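Local coordinates for Alpha/beta hydrolase family protein (Bacillus anthracis, PDB 3OOS), which probably catalyses the hydrolysis of a substrate not yet defined, as a member of the alpha/beta-hydrolase fold family, at residues T29-E34 / G102-V107; K58-S63 / G197-Y202; S224-G229 / C241-L246; G123-K128 / V233-I238; E184-L189 / P262-I267. All coordinates share one frame; numbering follows the deposited sequence.

Interaction 1 (T29-E34 / G102-V107). With SO4 (sulfate ion), chain B.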
# COMPACT_ATOMS: atom_id res chain seq x y z
N THR A 29 2.75 -5.48 -1.24
CA THR A 29 1.33 -5.74 -1.40
C THR A 29 0.52 -4.54 -0.92
O THR A 29 1.10 -3.53 -0.51
CB THR A 29 0.88 -7.08 -0.73
OG1 THR A 29 -0.40 -7.48 -1.24
CG2 THR A 29 0.82 -6.97 0.78
N HIS A 30 -0.79 -4.65 -1.01
CA HIS A 30 -1.69 -3.60 -0.56
C HIS A 30 -2.79 -4.28 0.25
O HIS A 30 -3.00 -5.48 0.13
CB HIS A 30 -2.29 -2.86 -1.75
CG HIS A 30 -3.10 -1.67 -1.37
ND1 HIS A 30 -4.47 -1.71 -1.26
CD2 HIS A 30 -2.73 -0.41 -1.05
CE1 HIS A 30 -4.92 -0.52 -0.90
NE2 HIS A 30 -3.88 0.29 -0.76
N LEU A 31 -3.48 -3.51 1.09
CA LEU A 31 -4.47 -4.08 1.99
C LEU A 31 -5.76 -4.54 1.31
O LEU A 31 -6.43 -5.45 1.80
CB LEU A 31 -4.79 -3.10 3.12
CG LEU A 31 -5.52 -3.67 4.33
CD1 LEU A 31 -4.75 -4.84 4.94
CD2 LEU A 31 -5.74 -2.57 5.35
N TYR A 32 -6.10 -3.94 0.17
CA TYR A 32 -7.35 -4.30 -0.51
C TYR A 32 -7.30 -4.10 -2.03
O TYR A 32 -8.19 -3.49 -2.62
CB TYR A 32 -8.57 -3.58 0.11
CG TYR A 32 -8.35 -2.13 0.49
CD1 TYR A 32 -8.38 -1.12 -0.48
CD2 TYR A 32 -8.16 -1.76 1.82
CE1 TYR A 32 -8.19 0.21 -0.13
CE2 TYR A 32 -7.97 -0.43 2.18
CZ TYR A 32 -7.99 0.55 1.20
OH TYR A 32 -7.81 1.87 1.54
N SER A 33 -6.26 -4.65 -2.64
CA SER A 33 -6.08 -4.57 -4.09
C SER A 33 -5.66 -5.92 -4.67
O SER A 33 -4.99 -6.71 -4.00
CB SER A 33 -5.01 -3.54 -4.46
OG SER A 33 -5.35 -2.26 -3.97
N GLU A 34 -6.05 -6.17 -5.91
CA GLU A 34 -5.59 -7.36 -6.61
C GLU A 34 -4.81 -7.00 -7.86
O GLU A 34 -5.17 -6.09 -8.59
CB GLU A 34 -6.75 -8.32 -6.93
CG GLU A 34 -7.85 -7.74 -7.81
CD GLU A 34 -9.05 -8.66 -7.93
OE1 GLU A 34 -9.00 -9.81 -7.45
OE2 GLU A 34 -10.06 -8.23 -8.52
N GLY A 102 0.88 0.86 3.42
CA GLY A 102 1.84 1.40 4.40
C GLY A 102 1.43 1.08 5.83
O GLY A 102 2.28 0.79 6.68
N MSE A 103 0.13 1.13 6.10
CA MSE A 103 -0.38 0.73 7.41
C MSE A 103 -0.07 -0.75 7.65
O MSE A 103 0.35 -1.13 8.74
CB MSE A 103 -1.88 0.99 7.51
CG MSE A 103 -2.24 2.46 7.37
SE MSE A 103 -4.15 2.73 7.24
CE MSE A 103 -4.10 4.56 6.60
N LEU A 104 -0.26 -1.56 6.61
CA LEU A 104 0.07 -2.98 6.69
C LEU A 104 1.57 -3.19 6.98
O LEU A 104 1.93 -4.07 7.78
CB LEU A 104 -0.35 -3.70 5.41
CG LEU A 104 -0.15 -5.22 5.34
CD1 LEU A 104 -0.92 -5.95 6.46
CD2 LEU A 104 -0.57 -5.73 3.97
N ALA A 105 2.42 -2.38 6.37
CA ALA A 105 3.87 -2.39 6.63
C ALA A 105 4.18 -2.17 8.11
O ALA A 105 5.03 -2.86 8.68
CB ALA A 105 4.58 -1.34 5.78
N LEU A 106 3.50 -1.21 8.72
CA LEU A 106 3.70 -0.91 10.13
C LEU A 106 3.28 -2.08 11.01
O LEU A 106 3.97 -2.39 11.98
CB LEU A 106 2.96 0.37 10.53
CG LEU A 106 3.43 1.65 9.82
CD1 LEU A 106 2.51 2.82 10.16
CD2 LEU A 106 4.89 2.01 10.14
N VAL A 107 2.18 -2.73 10.66
CA VAL A 107 1.74 -3.92 11.39
C VAL A 107 2.70 -5.10 11.18
O VAL A 107 2.96 -5.84 12.11
CB VAL A 107 0.26 -4.28 11.06
CG1 VAL A 107 -0.17 -5.56 11.78
CG2 VAL A 107 -0.65 -3.13 11.47
S SO4 B . -5.50 3.43 -0.78
O1 SO4 B . -6.93 3.34 -0.50
O2 SO4 B . -5.11 4.84 -0.78
O3 SO4 B . -4.77 2.69 0.24
O4 SO4 B . -5.23 2.85 -2.09

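Interaction 2 (K58-S63 / G197-Y202)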
# COMPACT_ATOMS: atom_id res chain seq x y z
N LYS A 58 -5.22 -13.11 0.39
CA LYS A 58 -6.46 -13.89 0.46
C LYS A 58 -7.59 -13.06 -0.15
O LYS A 58 -7.74 -11.88 0.18
CB LYS A 58 -6.76 -14.25 1.92
CG LYS A 58 -7.79 -15.37 2.13
CD LYS A 58 -7.21 -16.77 1.88
CE LYS A 58 -6.13 -17.19 2.88
NZ LYS A 58 -6.68 -17.48 4.23
N GLY A 59 -8.35 -13.67 -1.05
CA GLY A 59 -9.47 -12.99 -1.70
C GLY A 59 -9.10 -12.15 -2.92
O GLY A 59 -9.95 -11.47 -3.49
N CYS A 60 -7.83 -12.20 -3.32
CA CYS A 60 -7.32 -11.38 -4.43
C CYS A 60 -6.82 -12.24 -5.58
O CYS A 60 -6.08 -13.20 -5.36
CB CYS A 60 -6.15 -10.51 -3.95
SG CYS A 60 -6.55 -9.44 -2.58
N GLY A 61 -7.20 -11.87 -6.80
CA GLY A 61 -6.73 -12.58 -7.99
C GLY A 61 -6.97 -14.07 -7.92
O GLY A 61 -8.07 -14.52 -7.61
N ASN A 62 -5.92 -14.84 -8.18
CA ASN A 62 -6.03 -16.30 -8.16
C ASN A 62 -5.57 -16.95 -6.85
O ASN A 62 -5.45 -18.17 -6.77
CB ASN A 62 -5.32 -16.91 -9.37
CG ASN A 62 -5.99 -16.53 -10.68
OD1 ASN A 62 -7.16 -16.85 -10.90
ND2 ASN A 62 -5.26 -15.83 -11.54
N SER A 63 -5.34 -16.13 -5.82
CA SER A 63 -5.10 -16.66 -4.48
C SER A 63 -6.39 -17.27 -3.93
O SER A 63 -7.49 -16.99 -4.43
CB SER A 63 -4.57 -15.57 -3.55
OG SER A 63 -3.35 -15.03 -4.05
N GLY A 197 -13.44 -5.52 -3.00
CA GLY A 197 -14.55 -5.12 -2.13
C GLY A 197 -14.59 -5.81 -0.78
O GLY A 197 -14.77 -5.16 0.25
N ASN A 198 -14.41 -7.13 -0.77
CA ASN A 198 -14.41 -7.90 0.47
C ASN A 198 -13.40 -7.36 1.47
O ASN A 198 -13.69 -7.25 2.66
CB ASN A 198 -14.11 -9.38 0.21
CG ASN A 198 -15.31 -10.16 -0.31
OD1 ASN A 198 -15.15 -11.15 -1.03
ND2 ASN A 198 -16.51 -9.73 0.06
N ARG A 199 -12.23 -7.00 0.96
CA ARG A 199 -11.12 -6.58 1.80
C ARG A 199 -11.26 -5.11 2.23
O ARG A 199 -10.93 -4.76 3.36
CB ARG A 199 -9.79 -6.83 1.08
CG ARG A 199 -9.50 -8.31 0.78
CD ARG A 199 -8.03 -8.51 0.39
NE ARG A 199 -7.17 -8.06 1.47
CZ ARG A 199 -6.67 -8.83 2.42
NH1 ARG A 199 -6.89 -10.14 2.42
NH2 ARG A 199 -5.92 -8.29 3.38
N LEU A 200 -11.74 -4.27 1.32
CA LEU A 200 -12.01 -2.87 1.63
C LEU A 200 -13.10 -2.75 2.69
O LEU A 200 -12.95 -1.99 3.66
CB LEU A 200 -12.41 -2.08 0.37
CG LEU A 200 -12.86 -0.63 0.59
CD1 LEU A 200 -11.71 0.24 1.13
CD2 LEU A 200 -13.43 -0.04 -0.69
N ASN A 201 -14.18 -3.50 2.51
CA ASN A 201 -15.26 -3.53 3.50
C ASN A 201 -14.76 -3.93 4.87
O ASN A 201 -15.10 -3.30 5.87
CB ASN A 201 -16.38 -4.47 3.06
CG ASN A 201 -17.21 -3.90 1.93
OD1 ASN A 201 -17.16 -2.70 1.65
ND2 ASN A 201 -17.97 -4.76 1.26
N TYR A 202 -13.93 -4.97 4.93
CA TYR A 202 -13.38 -5.41 6.20
C TYR A 202 -12.53 -4.31 6.85
O TYR A 202 -12.64 -4.07 8.06
CB TYR A 202 -12.57 -6.70 6.06
CG TYR A 202 -12.13 -7.22 7.41
CD1 TYR A 202 -12.95 -8.07 8.15
CD2 TYR A 202 -10.91 -6.84 7.96
CE1 TYR A 202 -12.56 -8.54 9.40
CE2 TYR A 202 -10.52 -7.29 9.20
CZ TYR A 202 -11.33 -8.14 9.91
OH TYR A 202 -10.93 -8.59 11.15
O HOH W 1 -12.62 -11.30 -2.51

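Interaction 3 (S224-G229 / C241-L246)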
# COMPACT_ATOMS: atom_id res chain seq x y z
N SER A 224 13.64 1.88 8.64
CA SER A 224 12.30 2.25 8.22
C SER A 224 12.36 3.48 7.34
O SER A 224 12.78 4.55 7.78
CB SER A 224 11.42 2.49 9.44
OG SER A 224 11.36 1.31 10.23
N PHE A 225 11.96 3.32 6.08
CA PHE A 225 12.06 4.39 5.11
C PHE A 225 10.67 4.94 4.82
O PHE A 225 9.88 4.33 4.09
CB PHE A 225 12.77 3.90 3.84
CG PHE A 225 14.15 3.36 4.10
CD1 PHE A 225 15.26 4.20 4.12
CD2 PHE A 225 14.35 2.00 4.35
CE1 PHE A 225 16.54 3.70 4.38
CE2 PHE A 225 15.62 1.49 4.60
CZ PHE A 225 16.72 2.34 4.61
N ILE A 226 10.37 6.08 5.44
CA ILE A 226 9.04 6.69 5.36
C ILE A 226 9.06 7.77 4.29
O ILE A 226 10.03 8.51 4.17
CB ILE A 226 8.63 7.32 6.73
CG1 ILE A 226 9.04 6.43 7.92
CG2 ILE A 226 7.15 7.68 6.76
CD1 ILE A 226 8.52 4.98 7.87
N TYR A 227 7.99 7.86 3.50
CA TYR A 227 7.89 8.93 2.50
C TYR A 227 6.44 9.35 2.33
O TYR A 227 5.52 8.61 2.69
CB TYR A 227 8.49 8.50 1.14
CG TYR A 227 7.61 7.54 0.37
CD1 TYR A 227 6.57 8.01 -0.43
CD2 TYR A 227 7.79 6.16 0.47
CE1 TYR A 227 5.74 7.14 -1.12
CE2 TYR A 227 6.97 5.27 -0.22
CZ TYR A 227 5.95 5.77 -1.02
OH TYR A 227 5.12 4.91 -1.70
N CYS A 228 6.23 10.54 1.78
CA CYS A 228 4.89 11.05 1.52
C CYS A 228 4.96 12.22 0.57
O CYS A 228 5.91 13.00 0.59
CB CYS A 228 4.23 11.49 2.83
SG CYS A 228 2.45 11.79 2.74
N GLY A 229 3.93 12.34 -0.27
CA GLY A 229 3.74 13.55 -1.08
C GLY A 229 3.30 14.69 -0.18
O GLY A 229 2.44 14.52 0.68
N CYS A 241 5.19 12.28 9.09
CA CYS A 241 6.11 12.89 10.05
C CYS A 241 6.04 12.17 11.40
O CYS A 241 7.07 11.88 12.01
CB CYS A 241 5.82 14.38 10.23
SG CYS A 241 6.19 15.35 8.78
N GLU A 242 4.82 11.88 11.84
CA GLU A 242 4.62 11.17 13.10
C GLU A 242 5.26 9.79 13.07
O GLU A 242 5.98 9.42 13.99
CB GLU A 242 3.13 11.05 13.45
CG GLU A 242 2.88 10.22 14.70
CD GLU A 242 1.43 10.18 15.12
OE1 GLU A 242 0.57 9.86 14.29
OE2 GLU A 242 1.15 10.46 16.31
N ILE A 243 4.98 9.02 12.01
CA ILE A 243 5.57 7.69 11.85
C ILE A 243 7.10 7.74 11.95
O ILE A 243 7.70 6.98 12.72
CB ILE A 243 5.16 7.03 10.52
CG1 ILE A 243 3.66 6.69 10.53
CG2 ILE A 243 5.98 5.76 10.27
CD1 ILE A 243 3.09 6.41 9.13
N ALA A 244 7.72 8.64 11.19
CA ALA A 244 9.18 8.75 11.15
C ALA A 244 9.77 9.19 12.49
O ALA A 244 10.88 8.78 12.84
CB ALA A 244 9.61 9.68 10.04
N ASN A 245 9.03 10.01 13.23
CA ASN A 245 9.48 10.42 14.56
C ASN A 245 9.41 9.28 15.59
O ASN A 245 10.33 9.12 16.40
CB ASN A 245 8.68 11.63 15.07
CG ASN A 245 9.05 12.01 16.49
OD1 ASN A 245 10.11 12.59 16.73
ND2 ASN A 245 8.18 11.67 17.43
N LEU A 246 8.34 8.50 15.53
CA LEU A 246 8.10 7.45 16.53
C LEU A 246 9.05 6.27 16.39
O LEU A 246 9.52 5.73 17.40
CB LEU A 246 6.64 6.98 16.47
CG LEU A 246 5.58 7.97 16.96
CD1 LEU A 246 4.19 7.44 16.69
CD2 LEU A 246 5.76 8.31 18.45

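Interaction 4 (G123-K128 / V233-I238)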
# COMPACT_ATOMS: atom_id res chain seq x y z
N GLY A 123 2.80 7.40 2.36
CA GLY A 123 1.48 8.02 2.51
C GLY A 123 0.56 7.36 3.53
O GLY A 123 -0.64 7.21 3.28
N ALA A 124 1.12 6.97 4.67
CA ALA A 124 0.35 6.21 5.65
C ALA A 124 0.13 6.98 6.95
O ALA A 124 0.38 8.19 7.03
CB ALA A 124 1.01 4.86 5.92
N ALA A 125 -0.35 6.27 7.97
CA ALA A 125 -0.58 6.86 9.28
C ALA A 125 -0.40 5.76 10.31
O ALA A 125 -0.61 4.58 10.01
CB ALA A 125 -1.97 7.46 9.37
N ALA A 126 -0.02 6.15 11.52
CA ALA A 126 0.20 5.20 12.62
C ALA A 126 -1.09 4.90 13.40
O ALA A 126 -1.08 4.05 14.30
CB ALA A 126 1.29 5.73 13.55
N SER A 127 -2.17 5.60 13.08
CA SER A 127 -3.47 5.33 13.70
C SER A 127 -4.61 5.80 12.80
O SER A 127 -4.38 6.42 11.76
CB SER A 127 -3.58 6.03 15.06
OG SER A 127 -3.92 7.39 14.90
N LYS A 128 -5.84 5.51 13.23
CA LYS A 128 -7.05 5.92 12.52
C LYS A 128 -7.27 7.44 12.53
O LYS A 128 -8.18 7.93 11.85
CB LYS A 128 -8.27 5.21 13.13
CG LYS A 128 -8.60 5.60 14.56
CD LYS A 128 -9.88 4.94 15.02
CE LYS A 128 -10.24 5.33 16.44
NZ LYS A 128 -11.48 4.63 16.90
N VAL A 233 -3.81 14.23 0.21
CA VAL A 233 -5.07 14.57 0.89
C VAL A 233 -5.77 13.37 1.53
O VAL A 233 -6.88 13.50 2.04
CB VAL A 233 -6.06 15.36 -0.03
CG1 VAL A 233 -5.45 16.68 -0.47
CG2 VAL A 233 -6.47 14.52 -1.24
N GLN A 234 -5.13 12.20 1.49
CA GLN A 234 -5.71 11.02 2.11
C GLN A 234 -5.17 10.86 3.54
O GLN A 234 -5.90 11.12 4.50
CB GLN A 234 -5.52 9.77 1.24
CG GLN A 234 -6.40 9.81 -0.01
CD GLN A 234 -6.24 8.59 -0.89
OE1 GLN A 234 -6.43 7.45 -0.45
NE2 GLN A 234 -5.90 8.82 -2.15
N CYS A 235 -3.91 10.45 3.67
CA CYS A 235 -3.19 10.61 4.93
C CYS A 235 -2.29 11.84 4.80
O CYS A 235 -1.24 11.77 4.15
CB CYS A 235 -2.34 9.37 5.25
SG CYS A 235 -3.26 7.84 5.50
N PRO A 236 -2.69 12.97 5.41
CA PRO A 236 -1.88 14.19 5.30
C PRO A 236 -0.44 14.00 5.75
O PRO A 236 -0.15 13.13 6.59
CB PRO A 236 -2.62 15.18 6.20
CG PRO A 236 -4.04 14.72 6.15
CD PRO A 236 -3.96 13.22 6.11
N TYR A 237 0.46 14.81 5.19
CA TYR A 237 1.90 14.70 5.39
C TYR A 237 2.34 14.56 6.86
O TYR A 237 3.27 13.80 7.17
CB TYR A 237 2.62 15.88 4.71
CG TYR A 237 4.12 15.77 4.76
CD1 TYR A 237 4.78 14.83 3.97
CD2 TYR A 237 4.87 16.57 5.62
CE1 TYR A 237 6.15 14.69 4.03
CE2 TYR A 237 6.26 16.44 5.68
CZ TYR A 237 6.89 15.49 4.88
OH TYR A 237 8.25 15.34 4.93
N ILE A 238 1.67 15.28 7.76
CA ILE A 238 2.00 15.24 9.19
C ILE A 238 1.98 13.81 9.77
O ILE A 238 2.72 13.50 10.70
CB ILE A 238 1.10 16.21 10.01
CG1 ILE A 238 1.59 16.31 11.46
CG2 ILE A 238 -0.38 15.80 9.93
CD1 ILE A 238 0.96 17.43 12.27
O HOH W 2 -2.21 8.91 1.86
O HOH W 3 1.14 10.29 5.40

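Interaction 5 (E184-L189 / P262-I267)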
# COMPACT_ATOMS: atom_id res chain seq x y z
N GLU A 184 -1.58 11.87 -16.93
CA GLU A 184 -1.71 11.40 -18.30
C GLU A 184 -0.54 10.48 -18.66
O GLU A 184 -0.74 9.43 -19.29
CB GLU A 184 -1.83 12.57 -19.27
CG GLU A 184 -2.75 12.29 -20.44
CD GLU A 184 -4.09 11.72 -20.00
OE1 GLU A 184 -4.66 12.21 -19.00
OE2 GLU A 184 -4.57 10.78 -20.65
N GLU A 185 0.67 10.86 -18.25
CA GLU A 185 1.86 10.05 -18.51
C GLU A 185 1.84 8.75 -17.72
O GLU A 185 2.24 7.70 -18.23
CB GLU A 185 3.13 10.85 -18.21
CG GLU A 185 3.37 11.99 -19.19
CD GLU A 185 4.55 12.87 -18.82
OE1 GLU A 185 5.29 12.54 -17.86
OE2 GLU A 185 4.74 13.91 -19.48
N ALA A 186 1.35 8.81 -16.48
CA ALA A 186 1.29 7.62 -15.62
C ALA A 186 0.34 6.56 -16.18
O ALA A 186 0.58 5.36 -16.03
CB ALA A 186 0.88 8.00 -14.20
N LEU A 187 -0.72 7.01 -16.84
CA LEU A 187 -1.73 6.10 -17.40
C LEU A 187 -1.19 5.23 -18.55
O LEU A 187 -1.78 4.20 -18.87
CB LEU A 187 -2.98 6.87 -17.85
CG LEU A 187 -3.85 7.43 -16.72
CD1 LEU A 187 -4.84 8.46 -17.25
CD2 LEU A 187 -4.57 6.32 -15.94
N LYS A 188 -0.07 5.65 -19.13
CA LYS A 188 0.57 4.90 -20.22
C LYS A 188 1.42 3.75 -19.70
O LYS A 188 1.77 2.84 -20.46
CB LYS A 188 1.42 5.83 -21.10
CG LYS A 188 0.63 6.74 -22.02
CD LYS A 188 1.47 7.18 -23.21
CE LYS A 188 2.81 7.75 -22.77
NZ LYS A 188 3.64 8.20 -23.93
N LEU A 189 1.76 3.80 -18.42
CA LEU A 189 2.58 2.77 -17.79
C LEU A 189 1.75 1.52 -17.49
O LEU A 189 0.56 1.64 -17.19
CB LEU A 189 3.21 3.30 -16.49
CG LEU A 189 4.15 4.51 -16.60
CD1 LEU A 189 4.49 5.05 -15.21
CD2 LEU A 189 5.43 4.16 -17.37
N PRO A 262 3.76 9.60 -5.38
CA PRO A 262 5.13 10.06 -5.70
C PRO A 262 5.91 9.17 -6.67
O PRO A 262 6.73 9.68 -7.45
CB PRO A 262 5.83 10.07 -4.34
CG PRO A 262 4.75 10.15 -3.34
CD PRO A 262 3.57 9.43 -3.92
N PHE A 263 5.66 7.86 -6.63
CA PHE A 263 6.35 6.88 -7.49
C PHE A 263 6.11 7.09 -8.99
O PHE A 263 6.91 6.62 -9.81
CB PHE A 263 5.96 5.45 -7.07
CG PHE A 263 4.51 5.30 -6.70
CD1 PHE A 263 3.56 5.02 -7.68
CD2 PHE A 263 4.10 5.47 -5.38
CE1 PHE A 263 2.22 4.90 -7.35
CE2 PHE A 263 2.76 5.35 -5.04
CZ PHE A 263 1.81 5.07 -6.03
N VAL A 264 5.02 7.78 -9.34
CA VAL A 264 4.80 8.20 -10.73
C VAL A 264 4.77 9.73 -10.94
O VAL A 264 4.91 10.21 -12.07
CB VAL A 264 3.54 7.56 -11.38
CG1 VAL A 264 3.77 6.09 -11.65
CG2 VAL A 264 2.29 7.77 -10.51
N GLU A 265 4.60 10.48 -9.86
CA GLU A 265 4.56 11.94 -9.95
C GLU A 265 5.96 12.56 -10.00
O GLU A 265 6.17 13.62 -10.59
CB GLU A 265 3.76 12.55 -8.81
CG GLU A 265 2.29 12.15 -8.81
CD GLU A 265 1.52 12.84 -7.71
OE1 GLU A 265 1.20 14.03 -7.86
OE2 GLU A 265 1.25 12.18 -6.69
N GLU A 266 6.91 11.89 -9.35
CA GLU A 266 8.31 12.33 -9.30
C GLU A 266 9.20 11.11 -9.49
O GLU A 266 9.87 10.66 -8.55
CB GLU A 266 8.62 13.02 -7.97
CG GLU A 266 7.89 14.34 -7.77
CD GLU A 266 8.26 15.01 -6.47
OE1 GLU A 266 9.44 15.38 -6.30
OE2 GLU A 266 7.37 15.17 -5.61
N ILE A 267 9.20 10.59 -10.71
CA ILE A 267 9.85 9.31 -11.02
C ILE A 267 11.35 9.30 -10.70
O ILE A 267 11.84 8.36 -10.07
CB ILE A 267 9.56 8.87 -12.48
CG1 ILE A 267 8.08 8.49 -12.63
CG2 ILE A 267 10.46 7.69 -12.89
CD1 ILE A 267 7.61 8.32 -14.07

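Interaction 1 (T29-E34 / G102-V107)
Leu104 sends CG anti to the backbone N (chi1 -176°), while Thr29 turns OG1 into the anti place (chi1 -163°) and CG2 between its N and carbonyl carbon. These rotations bring Thr29 CG2 within 3.7 Å of Leu104 CD2, the side chains meeting at a slant. The other leucine branch makes a looser methyl contact, Leu104 CD1 to Leu31 CD1 at 4.3 Å. Thr29 serves two partners: its methyl packs on the helix, and OG1 hydrogen-bonds to Val55 O. Between Thr29 and Leu31, the His30 CB points away from the helix. SO4 O3 sits at the edge of the His30 ring, in its plane, and accepts from His30 NE2 over 2.7 Å with an N-H...O angle of 152°. Tyr32 OH also bonds SO4 O1, at 2.7 Å, and His30 CE1 lies over the rim of one face of the tyrosine ring. Tyr32 N donates to His30 ND1 over 3.1 Å from well outside the imidazole plane, so it can restrain that ring only in part. Because the sulfate, itself probably from the crystallisation liquor, is also bonded by Ser99 OG and Ala100 N, in what appears to be a GxSxG nucleophile elbow, it probably marks the active-site pocket. Around the apolar contact, Thr77 and Ile78 of helix 74-87 and Phe95 of strand 93-98 touch Leu104, while Phe203 of helix 197-207 packs on Leu31.

Interaction 2 (K58-S63 / G197-Y202)
Arg199 lays its CD against the sulfur of Cys60, with CD to SG at 3.4 Å, and runs alongside the carbonyl oxygen of Lys58 on its way to a hydrogen bond. The chain is bent at chi3 (59°), which folds the guanidinium back so that Arg199 NH1 donates to Lys58 O over 3.0 Å. The N-H...O angle is 152°. On the acceptor side the donor lies in the carbonyl plane, on a lone pair, with a C=O...N angle of 137°; the oxygen stands near the guanidinium edge, slightly tilted from its plane. The same carbonyl is also close to the aliphatic part of the arginine, Arg199 CD to Lys58 O being 3.4 Å. The end of the Lys58 side chain leads away from the helix, and its NZ forms a salt bridge with Glu71. A second link runs through one water, which donates to Gly59 O at 2.8 Å and to Asn198 OD1 at 2.9 Å. From Cys60 the loop turns back in a type II' turn, Ser63 N bonding Cys60 O. The helix 197-207 belongs to the segment inserted between strands 116-122 and 224-229, where this fold commonly carries its lid, and here it meets the loop that follows strand 51-55. All three arginine nitrogens are engaged, since NE binds Leu31 O and NH2 binds Thr77 OG1. With no carboxylate among these acceptors, the buried cation is probably stabilised by neutral oxygens, and its three bonds fix the guanidinium's rotation.

Interaction 3 (S224-G229 / C241-L246)
Two helical bonds, Asn245 N to Cys241 O and Leu246 N to Glu242 O, both 3.0 Å, brace the turn that presents Ile243 and Ala244 to Ile226. No hydrogen bond crosses between the segments, so their contact is made by methyl and methylene groups. Ile226 CB points at the helix; CG1 anti to the carbonyl carbon and a bend at chi2 (-55°) carry CD1 to 3.6 Å from Ile243 CG2. That methyl is itself anti to its backbone N, and it also lies 3.9 Å from Ile226 CG1. The two isoleucine side chains are inclined to one another rather than aligned. Beside them Ala244 CB sits 3.9 Å from Ile226 CG1, so the strand residue rests on two successive helix residues. The backbones are close here, consistent with the small alanine: the CA atoms of Ile226 and Ala244 are 6.1 Å apart. The pair belongs to a beta-alpha-beta crossover, in which helix 237-246 joins strand 224-229 to its parallel neighbour 250-255. Val121 of strand 116-122 touches Ile226, while Leu252 of strand 250-255 touches Ala244. Tyr227, next in the strand, serves other partners, with OH bonded to His98 ND1 and its ring edge-to-face with Phe270 and Phe273. The backbone of Ile226 hydrogen-bonds with Thr251 and Thr253 of strand 250-255. The contact with the helix is wholly apolar, and so is probably held by dispersion and the exclusion of water.

Interaction 4 (G123-K128 / V233-I238)
Ala124 and Cys235 bring their CA atoms to 5.7 Å just after Gly123 turns the chain with positive phi and psi (47° and 42°), so that backbone carbonyls on one side face a cysteine side chain on the other. Cys235 CB points toward segment 123-128 and lies 3.4 Å from Gly123 O and 3.5 Å from Ala124 O. With SG anti to its carbonyl carbon (chi1 -63°), the sulfur reaches 4.1 Å from Ala125 CB, the apolar part of the contact. The polar backbone is matched through water instead of direct bonds. One water donates to Gly123 O at 2.7 Å and accepts from Cys235 N at 2.9 Å, bridging the two segments beside the side chain. A second donates to Ala124 O at 2.8 Å and is within bonding reach of Cys235 O, although more acceptors surround it than its two protons can serve. The side chain of Cys235 is about 4 Å from a tetraethylene glycol, probably from the crystallisation liquor, which may mark a pocket; the loop after strand 224-229 is where this fold usually carries its catalytic acid. Selenomethionine Met103 of helix 100-112 packs its CE on the cysteine sulfur. Gly123, leaving strand 116-122, hydrogen-bonds through its backbone to Tyr227 of strand 224-229, and helix 237-246 supports the same loop by placing Ile243 against Ala124 and Phe239 against Ala125.

Interaction 5 (E184-L189 / P262-I267)
Glu184 and Glu185 lead into Ala186, the first residue of this segment to touch Val264. Ala186 CB points toward the other segment and meets the root of the valine: Val264 CB is 3.9 Å away and Val264 CG2 4.0 Å. This is also where the backbones come nearest, with the CA atoms of Ala186 and Val264 6.0 Å apart. Leu187 and Lys188 then carry the chain round a type I turn, which Leu189 N closes on Ala186 O at 3.1 Å. Here a lid-like insertion packs against the core domain: helix 180-186 lies in the insertion between strands 116-122 and 224-229, whereas helix 262-265 follows strand 250-255, next to the loop on which alpha/beta hydrolases usually carry their catalytic histidine. Leu189 returns toward that helix with CG anti to the carbonyl carbon (chi1 -61°). Its CD1 comes 3.8 Å from Val264 CG1, the two side chains running past one another in opposite senses. Val264 thus divides its atoms, CB and CG2 to the alanine and CG1 to the leucine, a split set by its own chi1 of -72°. Behind the valine, Glu266 N bonds Pro262 O over 2.9 Å, and Glu266 takes the N-cap position of helix 267-276. Glu265 OE1 receives Tyr178 N, while Phe263 stacks edge-to-face on His98 and Phe42.

Overall arrangement
Interactions 1, 3 and 4 lie about the parallel part of the sheet, with centres 10 to 16 Å apart and mutual touches. Interactions 3 and 4 share helix 237-246 and are joined by Gly123 N to Tyr227 O. Interaction 2 reaches interaction 1 through Leu31 O and Arg199 NE, yet lies about 27 Å, centre to centre, from interaction 3, across the middle of the chain. Interaction 5 touches interaction 3 at Pro262 and Phe263. Interaction 1 closes before 3, 4 and 5 open, but alternates with 2; 2 also alternates with 4 and 5, and 4 with 3 and 5. Interactions 2 and 5 tie the insertion after strand 116-122 to the core.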